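PDB 3EWG: transcription elongation factor Spt5 from Methanocaldococcus jannaschii, which stimulates transcription elongation, working with Spt4 and binding RNA polymerase through the N-terminal NGN domain that makes up this chain. Local coordinates for residues I2-T7 and K40-V45; R6-Q11 and R62-V67; G17-R22 and E55-M60; V30-A35 and L44-T49. All coordinates share one frame; numbering follows the deposited sequence.

Contact 1. Residues I2-T7 and K40-V45; sequences IFAVRT and KGYVLV
A bend at chi2 (76°) turns the Arg6 chain toward Tyr42, whose CG lies anti to its carbonyl carbon (chi1 -65°). This stands the Tyr42 ring beside the Arg6 chain. Arg6 CD packs 3.5 Å from Tyr42 CE2, and Arg6 NH1 comes 3.4 Å from Tyr42 CE1. The guanidinium and ring planes are 40° apart, so the two groups are not stacked flat. Farther along the same face, Ala4 CB touches Leu44 CD2 at 3.8 Å. On the other face, Val5 CG2 meets Val45 CG2 at 4.0 Å, and Thr7 CG2 meets Val43 CG2 at 3.9 Å. That face is covered by the helices 12-25 and 50-57. Paired bonds join Phe3 with Val45 and Val5 with Val43, as in a regular antiparallel sheet. Thr7 N closes the row on Gly41 O at 2.8 Å, coming from above the carbonyl plane. These are the two central strands of the NGN sheet. The chemistry divides by face: a mainly apolar layer of Phe3, Val5, Val43 and Val45 lies under the helices, while the opposite face carries an arginine and a tyrosine at its end.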
loop_
_atom_site.group_PDB
_atom_site.type_symbol
_atom_site.label_atom_id
_atom_site.label_comp_id
_atom_site.label_asym_id
_atom_site.label_seq_id
_atom_site.Cartn_x
_atom_site.Cartn_y
_atom_site.Cartn_z
ATOM N N ILE A 2 10.051 9.639 -2.843
ATOM C CA ILE A 2 9.393 8.415 -3.307
ATOM C C ILE A 2 10.430 7.495 -3.948
ATOM O O ILE A 2 11.194 7.910 -4.820
ATOM C CB ILE A 2 8.224 8.711 -4.281
ATOM C CG1 ILE A 2 7.180 9.612 -3.609
ATOM C CG2 ILE A 2 7.567 7.405 -4.788
ATOM C CD1 ILE A 2 6.297 10.370 -4.587
ATOM N N PHE A 3 10.455 6.245 -3.498
ATOM C CA PHE A 3 11.380 5.253 -4.013
ATOM C C PHE A 3 10.601 4.116 -4.662
ATOM O O PHE A 3 9.472 3.804 -4.250
ATOM C CB PHE A 3 12.255 4.700 -2.884
ATOM C CG PHE A 3 13.089 5.747 -2.188
ATOM C CD1 PHE A 3 14.359 6.064 -2.654
ATOM C CD2 PHE A 3 12.601 6.413 -1.068
ATOM C CE1 PHE A 3 15.134 7.031 -2.018
ATOM C CE2 PHE A 3 13.370 7.378 -0.420
ATOM C CZ PHE A 3 14.639 7.688 -0.900
ATOM N N ALA A 4 11.201 3.502 -5.675
ATOM C CA ALA A 4 10.649 2.286 -6.258
ATOM C C ALA A 4 11.486 1.107 -5.780
ATOM O O ALA A 4 12.704 1.079 -5.976
ATOM C CB ALA A 4 10.646 2.367 -7.785
ATOM N N VAL A 5 10.825 0.151 -5.136
ATOM C CA VAL A 5 11.471 -1.080 -4.704
ATOM C C VAL A 5 11.151 -2.164 -5.730
ATOM O O VAL A 5 9.988 -2.469 -5.983
ATOM C CB VAL A 5 11.005 -1.510 -3.297
ATOM C CG1 VAL A 5 11.632 -2.855 -2.905
ATOM C CG2 VAL A 5 11.353 -0.432 -2.274
ATOM N N ARG A 6 12.198 -2.720 -6.326
ATOM C CA ARG A 6 12.071 -3.750 -7.344
ATOM C C ARG A 6 11.832 -5.104 -6.672
ATOM O O ARG A 6 12.598 -5.523 -5.797
ATOM C CB ARG A 6 13.336 -3.776 -8.212
ATOM C CG ARG A 6 13.391 -4.871 -9.262
ATOM C CD ARG A 6 12.512 -4.563 -10.461
ATOM N NE ARG A 6 12.680 -5.560 -11.511
ATOM C CZ ARG A 6 11.763 -5.857 -12.428
ATOM N NH1 ARG A 6 10.582 -5.238 -12.436
ATOM N NH2 ARG A 6 12.028 -6.789 -13.335
ATOM N N THR A 7 10.762 -5.775 -7.084
ATOM C CA THR A 7 10.393 -7.066 -6.513
ATOM C C THR A 7 10.223 -8.109 -7.607
ATOM O O THR A 7 10.162 -7.773 -8.797
ATOM C CB THR A 7 9.062 -6.990 -5.701
ATOM O OG1 THR A 7 7.940 -6.968 -6.599
ATOM C CG2 THR A 7 9.020 -5.753 -4.790
ATOM N N LYS A 40 3.775 -4.035 -12.200
ATOM C CA LYS A 40 4.470 -5.311 -12.094
ATOM C C LYS A 40 5.898 -5.154 -11.603
ATOM O O LYS A 40 6.682 -4.396 -12.180
ATOM C CB LYS A 40 4.486 -6.011 -13.459
ATOM C CG LYS A 40 3.108 -6.306 -14.029
ATOM C CD LYS A 40 2.725 -7.768 -13.838
ATOM C CE LYS A 40 1.212 -7.968 -13.827
ATOM N NZ LYS A 40 0.497 -7.102 -14.814
ATOM N N GLY A 41 6.225 -5.875 -10.533
ATOM C CA GLY A 41 7.597 -5.960 -10.021
ATOM C C GLY A 41 8.117 -4.740 -9.283
ATOM O O GLY A 41 9.332 -4.569 -9.134
ATOM N N TYR A 42 7.210 -3.882 -8.822
ATOM C CA TYR A 42 7.606 -2.700 -8.053
ATOM C C TYR A 42 6.631 -2.414 -6.931
ATOM O O TYR A 42 5.424 -2.611 -7.089
ATOM C CB TYR A 42 7.729 -1.456 -8.944
ATOM C CG TYR A 42 8.833 -1.542 -9.965
ATOM C CD1 TYR A 42 8.555 -1.901 -11.283
ATOM C CD2 TYR A 42 10.157 -1.289 -9.612
ATOM C CE1 TYR A 42 9.562 -1.997 -12.227
ATOM C CE2 TYR A 42 11.174 -1.381 -10.552
ATOM C CZ TYR A 42 10.868 -1.735 -11.854
ATOM O OH TYR A 42 11.866 -1.839 -12.792
ATOM N N VAL A 43 7.173 -1.974 -5.798
ATOM C CA VAL A 43 6.395 -1.404 -4.704
ATOM C C VAL A 43 6.922 0.015 -4.505
ATOM O O VAL A 43 8.139 0.235 -4.417
ATOM C CB VAL A 43 6.518 -2.216 -3.383
ATOM C CG1 VAL A 43 5.757 -1.526 -2.230
ATOM C CG2 VAL A 43 5.985 -3.630 -3.557
ATOM N N LEU A 44 6.010 0.975 -4.466
ATOM C CA LEU A 44 6.394 2.368 -4.270
ATOM C C LEU A 44 6.321 2.716 -2.798
ATOM O O LEU A 44 5.332 2.406 -2.124
ATOM C CB LEU A 44 5.517 3.311 -5.111
ATOM C CG LEU A 44 5.534 3.086 -6.632
ATOM C CD1 LEU A 44 4.699 4.137 -7.353
ATOM C CD2 LEU A 44 6.957 3.061 -7.198
ATOM N N VAL A 45 7.390 3.346 -2.310
ATOM C CA VAL A 45 7.538 3.664 -0.897
ATOM C C VAL A 45 7.936 5.125 -0.735
ATOM O O VAL A 45 8.952 5.560 -1.284
ATOM C CB VAL A 45 8.610 2.764 -0.220
ATOM C CG1 VAL A 45 8.784 3.129 1.257
ATOM C CG2 VAL A 45 8.255 1.292 -0.359
#

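Contact 2. Residues R6-Q11 and R62-V67; sequences RTMVGQ and RVRGIV
Arg6 and Arg64 hold the tight part of this contact through their backbones. Arg64 N donates to Arg6 O at 2.8 Å, and Arg6 N donates to Gly65 O at 2.8 Å. Met8 N adds a third bond, to Arg62 O at 2.9 Å. Arg64 and Gly65 both face Arg6, which makes a classic beta bulge. It lies where strand 63-66, an outermost strand of the NGN sheet within this chain, runs antiparallel to strand 2-7. The side chain of Val63 falls on the helix side with Thr7. Past the strand, a type II turn from Met8 to Gln11 leads into helix 12-25. Met8 O receives Thr7 OG1 and Gln11 N from opposite faces of its carbonyl plane.

The outer side is looser and made of long chains. A bend at chi2 (81°) lays Arg64 back across the 6-11 backbone, and one face of its guanidinium lies over Met8 CA. Water 1 gives a hydrogen to Thr7 O and accepts one from Arg64 NE at 3.0 Å. Met8 and Arg62 run side by side in the same direction, with SD of Met8 3.6 Å from CD of Arg62. Arg62 CB also touches Gln11 CG at 4.1 Å.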
loop_
_atom_site.group_PDB
_atom_site.type_symbol
_atom_site.label_atom_id
_atom_site.label_comp_id
_atom_site.label_asym_id
_atom_site.label_seq_id
_atom_site.Cartn_x
_atom_site.Cartn_y
_atom_site.Cartn_z
ATOM N N ARG A 6 12.198 -2.720 -6.326
ATOM C CA ARG A 6 12.071 -3.750 -7.344
ATOM C C ARG A 6 11.832 -5.104 -6.672
ATOM O O ARG A 6 12.598 -5.523 -5.797
ATOM C CB ARG A 6 13.336 -3.776 -8.212
ATOM C CG ARG A 6 13.391 -4.871 -9.262
ATOM C CD ARG A 6 12.512 -4.563 -10.461
ATOM N NE ARG A 6 12.680 -5.560 -11.511
ATOM C CZ ARG A 6 11.763 -5.857 -12.428
ATOM N NH1 ARG A 6 10.582 -5.238 -12.436
ATOM N NH2 ARG A 6 12.028 -6.789 -13.335
ATOM N N THR A 7 10.762 -5.775 -7.084
ATOM C CA THR A 7 10.393 -7.066 -6.513
ATOM C C THR A 7 10.223 -8.109 -7.607
ATOM O O THR A 7 10.162 -7.773 -8.797
ATOM C CB THR A 7 9.062 -6.990 -5.701
ATOM O OG1 THR A 7 7.940 -6.968 -6.599
ATOM C CG2 THR A 7 9.020 -5.753 -4.790
ATOM N N MET A 8 10.139 -9.372 -7.196
ATOM C CA MET A 8 9.668 -10.427 -8.078
ATOM C C MET A 8 8.246 -10.074 -8.509
ATOM O O MET A 8 7.437 -9.618 -7.689
ATOM C CB MET A 8 9.672 -11.775 -7.358
ATOM C CG MET A 8 9.340 -12.958 -8.261
ATOM S SD MET A 8 9.445 -14.536 -7.399
ATOM C CE MET A 8 7.748 -14.807 -6.944
ATOM N N VAL A 9 7.950 -10.271 -9.790
ATOM C CA VAL A 9 6.606 -10.024 -10.317
ATOM C C VAL A 9 5.609 -10.938 -9.602
ATOM O O VAL A 9 5.851 -12.137 -9.462
ATOM C CB VAL A 9 6.557 -10.217 -11.854
ATOM C CG1 VAL A 9 5.125 -10.172 -12.379
ATOM C CG2 VAL A 9 7.412 -9.164 -12.546
ATOM N N GLY A 10 4.515 -10.356 -9.116
ATOM C CA GLY A 10 3.481 -11.119 -8.421
ATOM C C GLY A 10 3.579 -11.077 -6.908
ATOM O O GLY A 10 2.646 -11.481 -6.214
ATOM N N GLN A 11 4.703 -10.574 -6.393
ATOM C CA GLN A 11 4.929 -10.490 -4.946
ATOM C C GLN A 11 4.727 -9.082 -4.376
ATOM O O GLN A 11 5.069 -8.826 -3.220
ATOM C CB GLN A 11 6.335 -10.989 -4.587
ATOM C CG GLN A 11 6.592 -12.455 -4.908
ATOM C CD GLN A 11 5.704 -13.396 -4.118
ATOM O OE1 GLN A 11 5.773 -13.451 -2.889
ATOM N NE2 GLN A 11 4.862 -14.142 -4.822
ATOM N N ARG A 62 12.557 -12.145 -2.197
ATOM C CA ARG A 62 11.837 -11.725 -3.404
ATOM C C ARG A 62 11.905 -10.214 -3.678
ATOM O O ARG A 62 11.245 -9.720 -4.588
ATOM C CB ARG A 62 10.393 -12.260 -3.411
ATOM C CG ARG A 62 10.251 -13.736 -2.981
ATOM C CD ARG A 62 10.784 -14.738 -4.016
ATOM N NE ARG A 62 12.247 -14.813 -4.093
ATOM C CZ ARG A 62 13.008 -15.656 -3.392
ATOM N NH1 ARG A 62 14.326 -15.644 -3.548
ATOM N NH2 ARG A 62 12.463 -16.513 -2.535
ATOM N N VAL A 63 12.716 -9.503 -2.894
ATOM C CA VAL A 63 13.061 -8.104 -3.163
ATOM C C VAL A 63 14.462 -8.034 -3.789
ATOM O O VAL A 63 15.422 -8.580 -3.241
ATOM C CB VAL A 63 13.004 -7.231 -1.877
ATOM C CG1 VAL A 63 13.568 -5.828 -2.135
ATOM C CG2 VAL A 63 11.577 -7.141 -1.342
ATOM N N ARG A 64 14.568 -7.364 -4.938
ATOM C CA ARG A 64 15.839 -7.235 -5.660
ATOM C C ARG A 64 16.647 -6.031 -5.192
ATOM O O ARG A 64 17.876 -6.079 -5.148
ATOM C CB ARG A 64 15.606 -7.147 -7.175
ATOM C CG ARG A 64 15.292 -8.479 -7.866
ATOM C CD ARG A 64 13.829 -8.868 -7.702
ATOM N NE ARG A 64 13.380 -9.815 -8.717
ATOM C CZ ARG A 64 13.338 -11.135 -8.557
ATOM N NH1 ARG A 64 13.728 -11.687 -7.414
ATOM N NH2 ARG A 64 12.898 -11.905 -9.542
ATOM N N GLY A 65 15.955 -4.945 -4.859
ATOM C CA GLY A 65 16.610 -3.742 -4.368
ATOM C C GLY A 65 15.829 -2.485 -4.685
ATOM O O GLY A 65 14.641 -2.549 -5.025
ATOM N N ILE A 66 16.500 -1.343 -4.568
ATOM C CA ILE A 66 15.877 -0.043 -4.816
ATOM C C ILE A 66 16.326 0.500 -6.169
ATOM O O ILE A 66 17.514 0.461 -6.499
ATOM C CB ILE A 66 16.237 0.984 -3.710
ATOM C CG1 ILE A 66 15.904 0.429 -2.318
ATOM C CG2 ILE A 66 15.528 2.317 -3.951
ATOM C CD1 ILE A 66 16.484 1.252 -1.162
ATOM N N VAL A 67 15.369 1.000 -6.947
ATOM C CA VAL A 67 15.679 1.708 -8.191
ATOM C C VAL A 67 16.504 2.960 -7.873
ATOM O O VAL A 67 16.134 3.735 -6.993
ATOM C CB VAL A 67 14.389 2.077 -8.970
ATOM C CG1 VAL A 67 14.706 2.917 -10.223
ATOM C CG2 VAL A 67 13.636 0.812 -9.364
HETATM O O HOH W 1 11.495 -9.151 -10.922
#

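Contact 3. Residues G17-R22 and E55-M60; sequences GLMASR and ELIKGM
Residues 17-22 of helix 12-25 face residues 55-57 of the second helix and the type II turn from Ile57 to Met60, with CA atoms of Met19 and Leu56 6.3 Å apart. Arg22 makes the polar half of the contact. Its chain is extended from CG to NE, with CG anti to the backbone N (chi1 -176°), and this carries the guanidinium across to the other helix. Arg22 NE and NH2 both donate to the backbone O of Glu55, each at 3.0 Å, in a side-on grip on one atom. That oxygen lies in the guanidinium plane, which limits rotation of the group. Arg22 NH2 also forms a salt bridge with Glu55 OE1 at 2.9 Å, although the carboxylate is turned 46° from the guanidinium. One residue thus binds the arginine by both its main chain and its side chain.

In the NGN fold the two helices lie on the same face of the antiparallel sheet, and the apolar part of this contact packs between the helices and against the strands. Met19 and Leu56 cross at about a right angle, with CG of Met19 3.8 Å from CD2 of Leu56. Met19 also reaches Val5, Val43 and Val45 of the sheet. Met19 CE meets Ile57 CG2 at 3.7 Å. Met60 comes from the turn at about a right angle to Met19, and its extended chain brings Met60 CE to 3.8 Å from Leu18 CB.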
loop_
_atom_site.group_PDB
_atom_site.type_symbol
_atom_site.label_atom_id
_atom_site.label_comp_id
_atom_site.label_asym_id
_atom_site.label_seq_id
_atom_site.Cartn_x
_atom_site.Cartn_y
_atom_site.Cartn_z
ATOM N N GLY A 17 2.766 -5.707 2.369
ATOM C CA GLY A 17 2.307 -6.155 3.684
ATOM C C GLY A 17 3.428 -6.340 4.691
ATOM O O GLY A 17 3.301 -5.945 5.858
ATOM N N LEU A 18 4.525 -6.948 4.244
ATOM C CA LEU A 18 5.702 -7.141 5.091
ATOM C C LEU A 18 6.340 -5.794 5.434
ATOM O O LEU A 18 6.749 -5.570 6.574
ATOM C CB LEU A 18 6.727 -8.072 4.421
ATOM C CG LEU A 18 6.363 -9.518 4.045
ATOM C CD1 LEU A 18 7.580 -10.241 3.481
ATOM C CD2 LEU A 18 5.772 -10.313 5.220
ATOM N N MET A 19 6.407 -4.903 4.442
ATOM C CA MET A 19 6.940 -3.551 4.622
ATOM C C MET A 19 6.201 -2.751 5.692
ATOM O O MET A 19 6.834 -2.173 6.571
ATOM C CB MET A 19 6.902 -2.773 3.310
ATOM C CG MET A 19 8.008 -3.108 2.345
ATOM S SD MET A 19 7.679 -2.314 0.772
ATOM C CE MET A 19 9.219 -2.632 -0.056
ATOM N N ALA A 20 4.871 -2.713 5.596
ATOM C CA ALA A 20 4.030 -1.991 6.557
ATOM C C ALA A 20 4.230 -2.493 7.983
ATOM O O ALA A 20 4.351 -1.697 8.915
ATOM C CB ALA A 20 2.561 -2.082 6.154
ATOM N N SER A 21 4.278 -3.816 8.135
ATOM C CA SER A 21 4.530 -4.462 9.421
ATOM C C SER A 21 5.895 -4.070 9.997
ATOM O O SER A 21 5.986 -3.662 11.153
ATOM C CB SER A 21 4.427 -5.984 9.272
ATOM O OG SER A 21 4.923 -6.652 10.421
ATOM N N ARG A 22 6.938 -4.178 9.173
ATOM C CA ARG A 22 8.310 -3.873 9.586
ATOM C C ARG A 22 8.525 -2.388 9.884
ATOM O O ARG A 22 9.255 -2.040 10.818
ATOM C CB ARG A 22 9.309 -4.361 8.529
ATOM C CG ARG A 22 10.775 -4.174 8.905
ATOM C CD ARG A 22 11.692 -4.982 8.001
ATOM N NE ARG A 22 13.094 -4.593 8.157
ATOM C CZ ARG A 22 13.936 -5.138 9.034
ATOM N NH1 ARG A 22 13.530 -6.106 9.848
ATOM N NH2 ARG A 22 15.193 -4.711 9.100
ATOM N N GLU A 55 16.809 -0.273 5.050
ATOM C CA GLU A 55 16.542 -1.023 6.270
ATOM C C GLU A 55 15.200 -1.746 6.186
ATOM O O GLU A 55 15.064 -2.870 6.673
ATOM C CB GLU A 55 16.571 -0.102 7.492
ATOM C CG GLU A 55 16.693 -0.851 8.807
ATOM C CD GLU A 55 17.850 -1.837 8.813
ATOM O OE1 GLU A 55 17.584 -3.057 8.856
ATOM O OE2 GLU A 55 19.020 -1.394 8.770
ATOM N N LEU A 56 14.224 -1.087 5.561
ATOM C CA LEU A 56 12.888 -1.643 5.371
ATOM C C LEU A 56 12.922 -2.970 4.614
ATOM O O LEU A 56 12.214 -3.907 4.975
ATOM C CB LEU A 56 11.987 -0.629 4.645
ATOM C CG LEU A 56 10.528 -0.983 4.327
ATOM C CD1 LEU A 56 9.680 -1.013 5.587
ATOM C CD2 LEU A 56 9.944 0.001 3.324
ATOM N N ILE A 57 13.761 -3.047 3.583
ATOM C CA ILE A 57 13.784 -4.209 2.690
ATOM C C ILE A 57 14.860 -5.245 3.046
ATOM O O ILE A 57 14.931 -6.309 2.425
ATOM C CB ILE A 57 13.911 -3.782 1.196
ATOM C CG1 ILE A 57 15.296 -3.172 0.909
ATOM C CG2 ILE A 57 12.763 -2.834 0.817
ATOM C CD1 ILE A 57 15.632 -3.014 -0.579
ATOM N N LYS A 58 15.678 -4.933 4.049
ATOM C CA LYS A 58 16.788 -5.799 4.462
ATOM C C LYS A 58 16.328 -7.233 4.708
ATOM O O LYS A 58 15.388 -7.475 5.471
ATOM C CB LYS A 58 17.458 -5.248 5.723
ATOM C CG LYS A 58 18.879 -5.750 5.950
ATOM C CD LYS A 58 19.914 -4.827 5.317
ATOM C CE LYS A 58 20.271 -3.667 6.248
ATOM N NZ LYS A 58 21.160 -2.676 5.570
ATOM N N GLY A 59 16.983 -8.173 4.033
ATOM C CA GLY A 59 16.715 -9.600 4.216
ATOM C C GLY A 59 15.352 -10.062 3.732
ATOM O O GLY A 59 14.925 -11.171 4.048
ATOM N N MET A 60 14.665 -9.214 2.972
ATOM C CA MET A 60 13.360 -9.565 2.426
ATOM C C MET A 60 13.500 -10.452 1.208
ATOM O O MET A 60 14.075 -10.034 0.195
ATOM C CB MET A 60 12.547 -8.326 2.053
ATOM C CG MET A 60 11.604 -7.867 3.124
ATOM S SD MET A 60 10.340 -6.761 2.485
ATOM C CE MET A 60 9.834 -5.998 4.023
#

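Contact 4. Residues V30-A35 and L44-T49; sequences VYSILA and LVEAET
Ser32 and Glu46 point to the same face of the sheet and meet there. Glu46 is extended, with CG anti to the backbone N (chi1 -170°), and Glu46 OE1 is met nearly end-on by Ser32 OG at 2.6 Å. Ser32 OG also bonds Ser36 OG of the second subunit. Next to this pair, the Tyr31 ring reaches along the strand end to Glu48. Glu48 OE1 lies in the ring plane, at its edge, and accepts from Tyr31 OH at 2.6 Å. The hydroxyl meets the anti side of the carboxylate, whose plane is 73° from the ring. Leu34 and Leu44 lie side by side, pointing the same way, with CD2 of Leu34 3.8 Å from CD1 of Leu44. The other face is apolar. Val30 CG1 slants against Val45 CG1 at 3.7 Å, and Leu56 of helix 50-57 packs on both valines.

The bulge sets Tyr31 off the regular alternation. Tyr31 N gives Glu46 O a bond of 2.7 Å, and Ser32 N gives the same oxygen a weak one. Beyond the bulge, Leu34 and Leu44 form a hydrogen-bonded pair with two backbone bonds. Residues 32-35 also pair antiparallel with a strand of the second subunit, so the sheet continues through the dimer interface. The arrangement is a beta hairpin with a classic bulge, in which Tyr31 and Ser32 both face Glu46.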
loop_
_atom_site.group_PDB
_atom_site.type_symbol
_atom_site.label_atom_id
_atom_site.label_comp_id
_atom_site.label_asym_id
_atom_site.label_seq_id
_atom_site.Cartn_x
_atom_site.Cartn_y
_atom_site.Cartn_z
ATOM N N VAL A 30 8.915 5.655 7.261
ATOM C CA VAL A 30 8.273 5.261 6.010
ATOM C C VAL A 30 6.846 5.787 6.073
ATOM O O VAL A 30 6.101 5.437 6.983
ATOM C CB VAL A 30 8.305 3.725 5.829
ATOM C CG1 VAL A 30 7.443 3.285 4.651
ATOM C CG2 VAL A 30 9.744 3.242 5.647
ATOM N N TYR A 31 6.478 6.631 5.113
ATOM C CA TYR A 31 5.228 7.405 5.200
ATOM C C TYR A 31 4.085 6.860 4.362
ATOM O O TYR A 31 2.914 6.956 4.759
ATOM C CB TYR A 31 5.473 8.880 4.852
ATOM C CG TYR A 31 6.610 9.521 5.627
ATOM C CD1 TYR A 31 6.679 9.414 7.014
ATOM C CD2 TYR A 31 7.608 10.245 4.972
ATOM C CE1 TYR A 31 7.720 9.995 7.732
ATOM C CE2 TYR A 31 8.653 10.835 5.683
ATOM C CZ TYR A 31 8.695 10.705 7.068
ATOM O OH TYR A 31 9.711 11.280 7.792
ATOM N N SER A 32 4.425 6.305 3.199
ATOM C CA SER A 32 3.435 5.793 2.263
ATOM C C SER A 32 3.914 4.507 1.597
ATOM O O SER A 32 5.111 4.317 1.387
ATOM C CB SER A 32 3.109 6.836 1.187
ATOM O OG SER A 32 2.859 8.110 1.752
ATOM N N ILE A 33 2.970 3.627 1.279
ATOM C CA ILE A 33 3.262 2.395 0.546
ATOM C C ILE A 33 2.167 2.177 -0.497
ATOM O O ILE A 33 0.980 2.254 -0.172
ATOM C CB ILE A 33 3.351 1.149 1.479
ATOM C CG1 ILE A 33 4.456 1.327 2.530
ATOM C CG2 ILE A 33 3.605 -0.131 0.660
ATOM C CD1 ILE A 33 4.393 0.334 3.677
ATOM N N LEU A 34 2.580 1.927 -1.742
ATOM C CA LEU A 34 1.661 1.549 -2.821
ATOM C C LEU A 34 2.070 0.239 -3.489
ATOM O O LEU A 34 3.189 0.106 -4.000
ATOM C CB LEU A 34 1.555 2.652 -3.883
ATOM C CG LEU A 34 0.785 2.301 -5.170
ATOM C CD1 LEU A 34 -0.709 2.235 -4.928
ATOM C CD2 LEU A 34 1.100 3.269 -6.305
ATOM N N ALA A 35 1.151 -0.723 -3.485
ATOM C CA ALA A 35 1.317 -1.950 -4.260
ATOM C C ALA A 35 0.126 -2.109 -5.197
ATOM O O ALA A 35 -1.014 -1.837 -4.814
ATOM C CB ALA A 35 1.443 -3.155 -3.345
ATOM N N LEU A 44 6.010 0.975 -4.466
ATOM C CA LEU A 44 6.394 2.368 -4.270
ATOM C C LEU A 44 6.321 2.716 -2.798
ATOM O O LEU A 44 5.332 2.406 -2.124
ATOM C CB LEU A 44 5.517 3.311 -5.111
ATOM C CG LEU A 44 5.534 3.086 -6.632
ATOM C CD1 LEU A 44 4.699 4.137 -7.353
ATOM C CD2 LEU A 44 6.957 3.061 -7.198
ATOM N N VAL A 45 7.390 3.346 -2.310
ATOM C CA VAL A 45 7.538 3.664 -0.897
ATOM C C VAL A 45 7.936 5.125 -0.735
ATOM O O VAL A 45 8.952 5.560 -1.284
ATOM C CB VAL A 45 8.610 2.764 -0.220
ATOM C CG1 VAL A 45 8.784 3.129 1.257
ATOM C CG2 VAL A 45 8.255 1.292 -0.359
ATOM N N GLU A 46 7.129 5.880 0.004
ATOM C CA GLU A 46 7.537 7.210 0.428
ATOM C C GLU A 46 8.253 7.104 1.769
ATOM O O GLU A 46 7.726 6.517 2.722
ATOM C CB GLU A 46 6.349 8.168 0.528
ATOM C CG GLU A 46 6.784 9.621 0.726
ATOM C CD GLU A 46 5.679 10.540 1.208
ATOM O OE1 GLU A 46 4.538 10.075 1.448
ATOM O OE2 GLU A 46 5.964 11.746 1.346
ATOM N N ALA A 47 9.460 7.661 1.828
ATOM C CA ALA A 47 10.274 7.606 3.036
ATOM C C ALA A 47 11.123 8.860 3.176
ATOM O O ALA A 47 11.338 9.594 2.203
ATOM C CB ALA A 47 11.148 6.357 3.035
ATOM N N GLU A 48 11.596 9.105 4.395
ATOM C CA GLU A 48 12.414 10.275 4.681
ATOM C C GLU A 48 13.763 10.198 3.968
ATOM O O GLU A 48 14.194 11.162 3.328
ATOM C CB GLU A 48 12.608 10.428 6.196
ATOM C CG GLU A 48 13.247 11.746 6.640
ATOM C CD GLU A 48 12.403 12.971 6.323
ATOM O OE1 GLU A 48 11.156 12.889 6.373
ATOM O OE2 GLU A 48 13.000 14.030 6.034
ATOM N N THR A 49 14.418 9.045 4.087
ATOM C CA THR A 49 15.740 8.828 3.506
ATOM C C THR A 49 15.771 7.503 2.760
ATOM O O THR A 49 14.905 6.643 2.967
ATOM C CB THR A 49 16.855 8.802 4.589
ATOM O OG1 THR A 49 16.637 7.702 5.481
ATOM C CG2 THR A 49 16.897 10.114 5.389
#

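Overall arrangement
Contacts 4, 1 and 2 follow one another across a single antiparallel sheet, in the strand order 30-36, 42-47, 2-7, 63-66. The centre of contact 1 is about 7 Å from that of contact 2 and about 9 Å from that of contact 4. It shares Arg6 and Thr7 with contact 2 and Leu44 and Val45 with contact 4. Contacts 2 and 4 do not touch; their centres are about 15 Å apart. Contact 3 lies on the helical side and packs on all three. Met19 SD sits 3.7 Å from Val43 CG1. Contacts 3 and 4 also touch the second subunit. Bound dioxane, probably from the crystallisation liquor, lies about 4 Å from the Tyr42 side chain in contact 1 and about 3 Å from that of Leu34 in contact 4.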